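Local coordinates for protein putative gamma-glutamylcyclotransferase YkqA (Bacillus subtilis, PDB 2QIK) that is a putative gamma-glutamylcyclotransferase, probably releasing 5-oxoproline from gamma-glutamyl compounds, though its own activity has not been established, at residues A[137-151]-A[191-204]. Numbering follows the deposited sequence.
Sequences MDNARFQKAGVDHYF and YRIPYSALSYLYKR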
loop_
_atom_site.group_PDB
_atom_site.type_symbol
_atom_site.label_atom_id
_atom_site.label_comp_id
_atom_site.label_asym_id
_atom_site.label_seq_id
_atom_site.Cartn_x
_atom_site.Cartn_y
_atom_site.Cartn_z
HETATM N N MSE A 137 4.926 12.542 8.947
HETATM C CA MSE A 137 4.097 13.183 9.947
HETATM C C MSE A 137 4.709 14.491 10.487
HETATM O O MSE A 137 3.969 15.285 11.045
HETATM C CB MSE A 137 3.868 12.242 11.129
HETATM C CG MSE A 137 3.172 10.905 10.733
HETATM SE SE MSE A 137 2.685 9.876 12.254
HETATM C CE MSE A 137 4.346 9.430 12.917
ATOM N N ASP A 138 6.004 14.701 10.268
ATOM C CA ASP A 138 6.669 15.952 10.611
ATOM C C ASP A 138 6.754 16.865 9.407
ATOM O O ASP A 138 6.573 16.398 8.257
ATOM C CB ASP A 138 8.103 15.613 11.113
ATOM C CG ASP A 138 8.844 16.780 11.585
ATOM O OD1 ASP A 138 9.907 17.088 10.988
ATOM O OD2 ASP A 138 8.389 17.419 12.528
ATOM N N ASN A 139 6.975 18.124 9.639
ATOM C CA ASN A 139 6.972 19.108 8.569
ATOM C C ASN A 139 8.313 19.710 8.172
ATOM O O ASN A 139 8.333 20.480 7.235
ATOM C CB ASN A 139 5.903 20.169 8.743
ATOM C CG ASN A 139 6.230 21.116 9.829
ATOM O OD1 ASN A 139 5.628 22.203 9.876
ATOM N ND2 ASN A 139 7.158 20.779 10.700
ATOM N N ALA A 140 9.404 19.399 8.865
ATOM C CA ALA A 140 10.637 20.134 8.570
ATOM C C ALA A 140 11.146 19.867 7.157
ATOM O O ALA A 140 11.528 20.793 6.473
ATOM C CB ALA A 140 11.709 19.786 9.556
ATOM N N ARG A 141 11.132 18.630 6.683
ATOM C CA ARG A 141 11.597 18.301 5.322
ATOM C C ARG A 141 10.633 18.942 4.312
ATOM O O ARG A 141 11.096 19.464 3.321
ATOM C CB ARG A 141 11.807 16.816 5.037
ATOM C CG ARG A 141 13.006 16.252 5.765
ATOM C CD ARG A 141 13.212 14.786 5.391
ATOM N NE ARG A 141 13.501 14.699 3.952
ATOM C CZ ARG A 141 13.586 13.572 3.257
ATOM N NH1 ARG A 141 13.366 12.488 3.902
ATOM N NH2 ARG A 141 13.814 13.611 1.917
ATOM N N PHE A 142 9.329 18.923 4.564
ATOM C CA PHE A 142 8.410 19.633 3.676
ATOM C C PHE A 142 8.822 21.082 3.540
ATOM O O PHE A 142 8.822 21.677 2.458
ATOM C CB PHE A 142 6.971 19.581 4.153
ATOM C CG PHE A 142 6.337 18.200 4.266
ATOM C CD1 PHE A 142 5.428 17.972 5.299
ATOM C CD2 PHE A 142 6.552 17.190 3.349
ATOM C CE1 PHE A 142 4.770 16.755 5.409
ATOM C CE2 PHE A 142 5.865 15.951 3.473
ATOM C CZ PHE A 142 5.013 15.744 4.541
ATOM N N GLN A 143 9.066 21.713 4.675
ATOM C CA GLN A 143 9.410 23.152 4.672
ATOM C C GLN A 143 10.688 23.378 3.876
ATOM O O GLN A 143 10.783 24.331 3.107
ATOM C CB GLN A 143 9.591 23.664 6.085
ATOM C CG GLN A 143 8.303 23.748 6.851
ATOM C CD GLN A 143 8.484 24.141 8.287
ATOM O OE1 GLN A 143 7.633 24.855 8.855
ATOM N NE2 GLN A 143 9.613 23.766 8.866
ATOM N N LYS A 144 11.719 22.555 4.064
ATOM C CA LYS A 144 12.988 22.685 3.309
ATOM C C LYS A 144 12.823 22.544 1.807
ATOM O O LYS A 144 13.531 23.179 1.044
ATOM C CB LYS A 144 14.037 21.713 3.778
ATOM C CG LYS A 144 14.533 21.972 5.143
ATOM C CD LYS A 144 15.607 20.990 5.514
ATOM C CE LYS A 144 15.322 20.390 6.856
ATOM N NZ LYS A 144 15.266 18.903 6.907
ATOM N N ALA A 145 11.875 21.699 1.387
ATOM C CA ALA A 145 11.609 21.460 -0.002
ATOM C C ALA A 145 10.628 22.496 -0.574
ATOM O O ALA A 145 10.361 22.460 -1.758
ATOM C CB ALA A 145 11.051 20.076 -0.162
ATOM N N GLY A 146 10.063 23.389 0.260
ATOM C CA GLY A 146 9.113 24.365 -0.228
ATOM C C GLY A 146 7.751 23.833 -0.548
ATOM O O GLY A 146 7.008 24.438 -1.307
ATOM N N VAL A 147 7.398 22.680 0.020
ATOM C CA VAL A 147 6.112 22.060 -0.202
ATOM C C VAL A 147 5.169 22.005 0.976
ATOM O O VAL A 147 4.108 21.373 0.927
ATOM C CB VAL A 147 6.277 20.637 -0.826
ATOM C CG1 VAL A 147 7.003 20.712 -2.137
ATOM C CG2 VAL A 147 6.910 19.663 0.126
ATOM N N ASP A 148 5.566 22.580 2.102
ATOM C CA ASP A 148 4.717 22.491 3.303
ATOM C C ASP A 148 3.352 23.078 3.112
ATOM O O ASP A 148 2.413 22.631 3.755
ATOM C CB ASP A 148 5.358 23.059 4.587
ATOM C CG ASP A 148 4.680 22.555 5.818
ATOM O OD1 ASP A 148 4.471 21.329 5.945
ATOM O OD2 ASP A 148 4.349 23.331 6.720
ATOM N N HIS A 149 3.222 24.052 2.224
ATOM C CA HIS A 149 1.931 24.597 1.890
ATOM C C HIS A 149 0.907 23.557 1.442
ATOM O O HIS A 149 -0.299 23.793 1.566
ATOM C CB HIS A 149 2.085 25.702 0.836
ATOM C CG HIS A 149 2.616 25.278 -0.495
ATOM N ND1 HIS A 149 1.790 24.866 -1.514
ATOM C CD2 HIS A 149 3.885 25.098 -0.932
ATOM C CE1 HIS A 149 2.533 24.542 -2.554
ATOM N NE2 HIS A 149 3.803 24.654 -2.233
ATOM N N TYR A 150 1.376 22.406 0.944
ATOM C CA TYR A 150 0.487 21.306 0.536
ATOM C C TYR A 150 0.030 20.427 1.702
ATOM O O TYR A 150 -0.886 19.669 1.550
ATOM C CB TYR A 150 1.155 20.432 -0.467
ATOM C CG TYR A 150 1.357 21.000 -1.842
ATOM C CD1 TYR A 150 0.326 21.660 -2.523
ATOM C CD2 TYR A 150 2.535 20.847 -2.526
ATOM C CE1 TYR A 150 0.475 22.084 -3.843
ATOM C CE2 TYR A 150 2.701 21.292 -3.792
ATOM C CZ TYR A 150 1.636 21.896 -4.473
ATOM O OH TYR A 150 1.699 22.312 -5.788
ATOM N N PHE A 151 0.728 20.526 2.856
ATOM C CA PHE A 151 0.627 19.586 3.963
ATOM C C PHE A 151 0.058 20.350 5.175
ATOM O O PHE A 151 0.254 19.959 6.329
ATOM C CB PHE A 151 1.912 18.863 4.237
ATOM C CG PHE A 151 2.326 17.994 3.109
ATOM C CD1 PHE A 151 1.840 16.720 2.958
ATOM C CD2 PHE A 151 3.204 18.471 2.149
ATOM C CE1 PHE A 151 2.177 15.958 1.911
ATOM C CE2 PHE A 151 3.567 17.706 1.071
ATOM C CZ PHE A 151 3.059 16.443 0.936
ATOM N N TYR A 191 -3.521 13.391 5.448
ATOM C CA TYR A 191 -3.517 14.708 4.859
ATOM C C TYR A 191 -4.407 14.769 3.617
ATOM O O TYR A 191 -4.483 13.809 2.855
ATOM C CB TYR A 191 -2.142 15.090 4.372
ATOM C CG TYR A 191 -1.019 15.211 5.372
ATOM C CD1 TYR A 191 -0.782 16.381 6.058
ATOM C CD2 TYR A 191 -0.141 14.181 5.536
ATOM C CE1 TYR A 191 0.262 16.523 6.909
ATOM C CE2 TYR A 191 0.956 14.291 6.424
ATOM C CZ TYR A 191 1.157 15.478 7.076
ATOM O OH TYR A 191 2.249 15.631 7.912
ATOM N N ARG A 192 -5.114 15.877 3.412
ATOM C CA ARG A 192 -5.778 16.161 2.127
ATOM C C ARG A 192 -4.798 17.029 1.314
ATOM O O ARG A 192 -4.459 18.141 1.738
ATOM C CB ARG A 192 -7.052 16.939 2.363
ATOM C CG ARG A 192 -7.855 17.226 1.115
ATOM C CD ARG A 192 -9.068 18.018 1.358
ATOM N NE ARG A 192 -9.966 17.256 2.137
ATOM C CZ ARG A 192 -10.180 17.359 3.458
ATOM N NH1 ARG A 192 -9.569 18.294 4.181
ATOM N NH2 ARG A 192 -11.028 16.531 4.055
ATOM N N ILE A 193 -4.321 16.490 0.201
ATOM C CA ILE A 193 -3.317 17.177 -0.617
ATOM C C ILE A 193 -3.804 17.310 -2.070
ATOM O O ILE A 193 -4.574 16.464 -2.547
ATOM C CB ILE A 193 -1.963 16.485 -0.556
ATOM C CG1 ILE A 193 -1.962 15.131 -1.325
ATOM C CG2 ILE A 193 -1.457 16.275 0.857
ATOM C CD1 ILE A 193 -0.598 14.435 -1.315
ATOM N N PRO A 194 -3.341 18.318 -2.794
ATOM C CA PRO A 194 -3.622 18.372 -4.196
ATOM C C PRO A 194 -2.811 17.309 -4.944
ATOM O O PRO A 194 -1.720 16.958 -4.551
ATOM C CB PRO A 194 -3.228 19.813 -4.616
ATOM C CG PRO A 194 -3.094 20.564 -3.301
ATOM C CD PRO A 194 -2.601 19.499 -2.332
ATOM N N TYR A 195 -3.350 16.899 -6.083
ATOM C CA TYR A 195 -2.627 16.061 -7.037
ATOM C C TYR A 195 -1.194 16.602 -7.303
ATOM O O TYR A 195 -0.258 15.834 -7.500
ATOM C CB TYR A 195 -3.406 15.952 -8.310
ATOM C CG TYR A 195 -2.763 15.023 -9.306
ATOM C CD1 TYR A 195 -2.717 13.671 -9.129
ATOM C CD2 TYR A 195 -2.213 15.520 -10.492
ATOM C CE1 TYR A 195 -2.117 12.832 -10.027
ATOM C CE2 TYR A 195 -1.609 14.685 -11.405
ATOM C CZ TYR A 195 -1.592 13.346 -11.176
ATOM O OH TYR A 195 -0.990 12.532 -12.130
ATOM N N SER A 196 -1.047 17.908 -7.379
ATOM C CA SER A 196 0.183 18.511 -7.702
ATOM C C SER A 196 1.270 18.280 -6.654
ATOM O O SER A 196 2.449 18.544 -6.941
ATOM C CB SER A 196 0.058 19.994 -7.924
ATOM O OG SER A 196 -0.363 20.631 -6.741
ATOM N N ALA A 197 0.922 17.801 -5.468
ATOM C CA ALA A 197 1.913 17.418 -4.427
ATOM C C ALA A 197 2.442 16.029 -4.632
ATOM O O ALA A 197 3.394 15.617 -3.930
ATOM C CB ALA A 197 1.262 17.522 -3.097
ATOM N N LEU A 198 1.881 15.224 -5.529
ATOM C CA LEU A 198 2.255 13.825 -5.584
ATOM C C LEU A 198 3.643 13.529 -6.062
ATOM O O LEU A 198 4.312 12.603 -5.523
ATOM C CB LEU A 198 1.251 13.074 -6.504
ATOM C CG LEU A 198 1.259 11.586 -6.423
ATOM C CD1 LEU A 198 1.089 11.038 -4.940
ATOM C CD2 LEU A 198 0.170 11.078 -7.321
ATOM N N SER A 199 4.125 14.225 -7.085
ATOM C CA SER A 199 5.438 13.864 -7.581
ATOM C C SER A 199 6.547 14.143 -6.554
ATOM O O SER A 199 7.529 13.389 -6.495
ATOM C CB SER A 199 5.746 14.465 -8.959
ATOM O OG SER A 199 5.831 15.868 -8.922
ATOM N N TYR A 200 6.358 15.146 -5.691
ATOM C CA TYR A 200 7.285 15.379 -4.572
ATOM C C TYR A 200 7.337 14.096 -3.730
ATOM O O TYR A 200 8.412 13.634 -3.335
ATOM C CB TYR A 200 6.787 16.561 -3.722
ATOM C CG TYR A 200 7.460 16.591 -2.365
ATOM C CD1 TYR A 200 8.744 17.047 -2.241
ATOM C CD2 TYR A 200 6.854 16.072 -1.269
ATOM C CE1 TYR A 200 9.412 16.978 -1.061
ATOM C CE2 TYR A 200 7.475 16.021 -0.080
ATOM C CZ TYR A 200 8.774 16.472 0.049
ATOM O OH TYR A 200 9.406 16.419 1.293
ATOM N N LEU A 201 6.175 13.527 -3.407
ATOM C CA LEU A 201 6.157 12.312 -2.584
ATOM C C LEU A 201 6.814 11.145 -3.293
ATOM O O LEU A 201 7.534 10.360 -2.675
ATOM C CB LEU A 201 4.786 11.984 -2.122
ATOM C CG LEU A 201 4.127 12.970 -1.152
ATOM C CD1 LEU A 201 2.674 12.644 -0.927
ATOM C CD2 LEU A 201 4.868 12.952 0.169
ATOM N N TYR A 202 6.555 10.989 -4.597
ATOM C CA TYR A 202 7.176 9.919 -5.348
ATOM C C TYR A 202 8.683 9.999 -5.309
ATOM O O TYR A 202 9.394 8.991 -5.210
ATOM C CB TYR A 202 6.701 9.853 -6.786
ATOM C CG TYR A 202 5.454 9.077 -7.062
ATOM C CD1 TYR A 202 4.337 9.164 -6.272
ATOM C CD2 TYR A 202 5.392 8.206 -8.162
ATOM C CE1 TYR A 202 3.204 8.410 -6.558
ATOM C CE2 TYR A 202 4.252 7.490 -8.456
ATOM C CZ TYR A 202 3.166 7.563 -7.654
ATOM O OH TYR A 202 2.004 6.870 -7.887
ATOM N N LYS A 203 9.222 11.218 -5.356
ATOM C CA LYS A 203 10.687 11.397 -5.256
ATOM C C LYS A 203 11.166 11.121 -3.866
ATOM O O LYS A 203 12.169 10.407 -3.664
ATOM C CB LYS A 203 11.035 12.817 -5.756
ATOM C CG LYS A 203 12.535 13.116 -5.631
ATOM C CD LYS A 203 12.929 14.552 -5.973
ATOM C CE LYS A 203 14.388 14.916 -5.588
ATOM N NZ LYS A 203 14.542 16.386 -5.429
ATOM N N ARG A 204 10.512 11.698 -2.867
ATOM C CA ARG A 204 10.935 11.471 -1.475
ATOM C C ARG A 204 10.962 10.001 -1.106
ATOM O O ARG A 204 11.799 9.543 -0.371
ATOM C CB ARG A 204 9.986 12.246 -0.550
ATOM C CG ARG A 204 10.346 12.139 0.883
ATOM C CD ARG A 204 9.572 13.087 1.756
ATOM N NE ARG A 204 9.786 12.847 3.181
ATOM C CZ ARG A 204 9.476 13.693 4.136
ATOM N NH1 ARG A 204 9.068 14.917 3.847
ATOM N NH2 ARG A 204 9.611 13.337 5.379
HETATM O O HOH W 1 8.473 16.399 6.312
HETATM O O HOH W 2 12.091 16.325 1.044
HETATM O O HOH W 3 12.784 9.951 2.285
HETATM O O HOH W 4 14.005 10.992 0.493
HETATM O O HOH W 5 -2.579 18.839 3.655
HETATM O O HOH W 6 -3.854 20.829 0.985
#
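Arg204 NH1 reaches across to water 1, 2.9 Å away, a water that also donates to Asp138 O and accepts from Phe142 N. The same NH1 gives its other bond to Tyr200 OH at 3.0 Å, with that oxygen tilted 16° from the guanidinium plane. Arg204 gets there with CG anti to its backbone N (chi1 -178°) and a chain extended to NE. Over it lies the Arg141 guanidinium, centres 4.2 Å apart and planes 25° off parallel; two waters link Arg141 to Arg204 O, and Ser135 OG takes up an N-H of Arg204 NH2. A bound citrate, probably from the crystallisation liquor, lies near Arg204.

One turn back, Tyr200 offers its face to Val147 CG2, squarely over it 3.6 Å from the centroid, while Phe142 CD2 and Ala145 CB approach that ring obliquely. An alanine in place of Tyr200 would probably leave Val147 CG2 without its ring and Arg204 NH1 without one acceptor, setting the guanidinium freer to turn.

In the C-terminal of the two AIG2-like halves of the chain, the 140-145 helix and the turn after its Schellman end at Gly146 pack on the exit of central strand 185-193 and the following helix 198-204. Phe151 points its edge at the Tyr191 face in a T-shaped pair, centroids 5.3 Å apart, with Phe142 over one of its own faces. Tyr191 OH bonds to Cys136 O. Farther out, Ala197 CB makes a CH-pi contact over one Tyr150 face, offset toward the rim, and Tyr150 OH accepts a 2.8 Å bond from Ser196 OG.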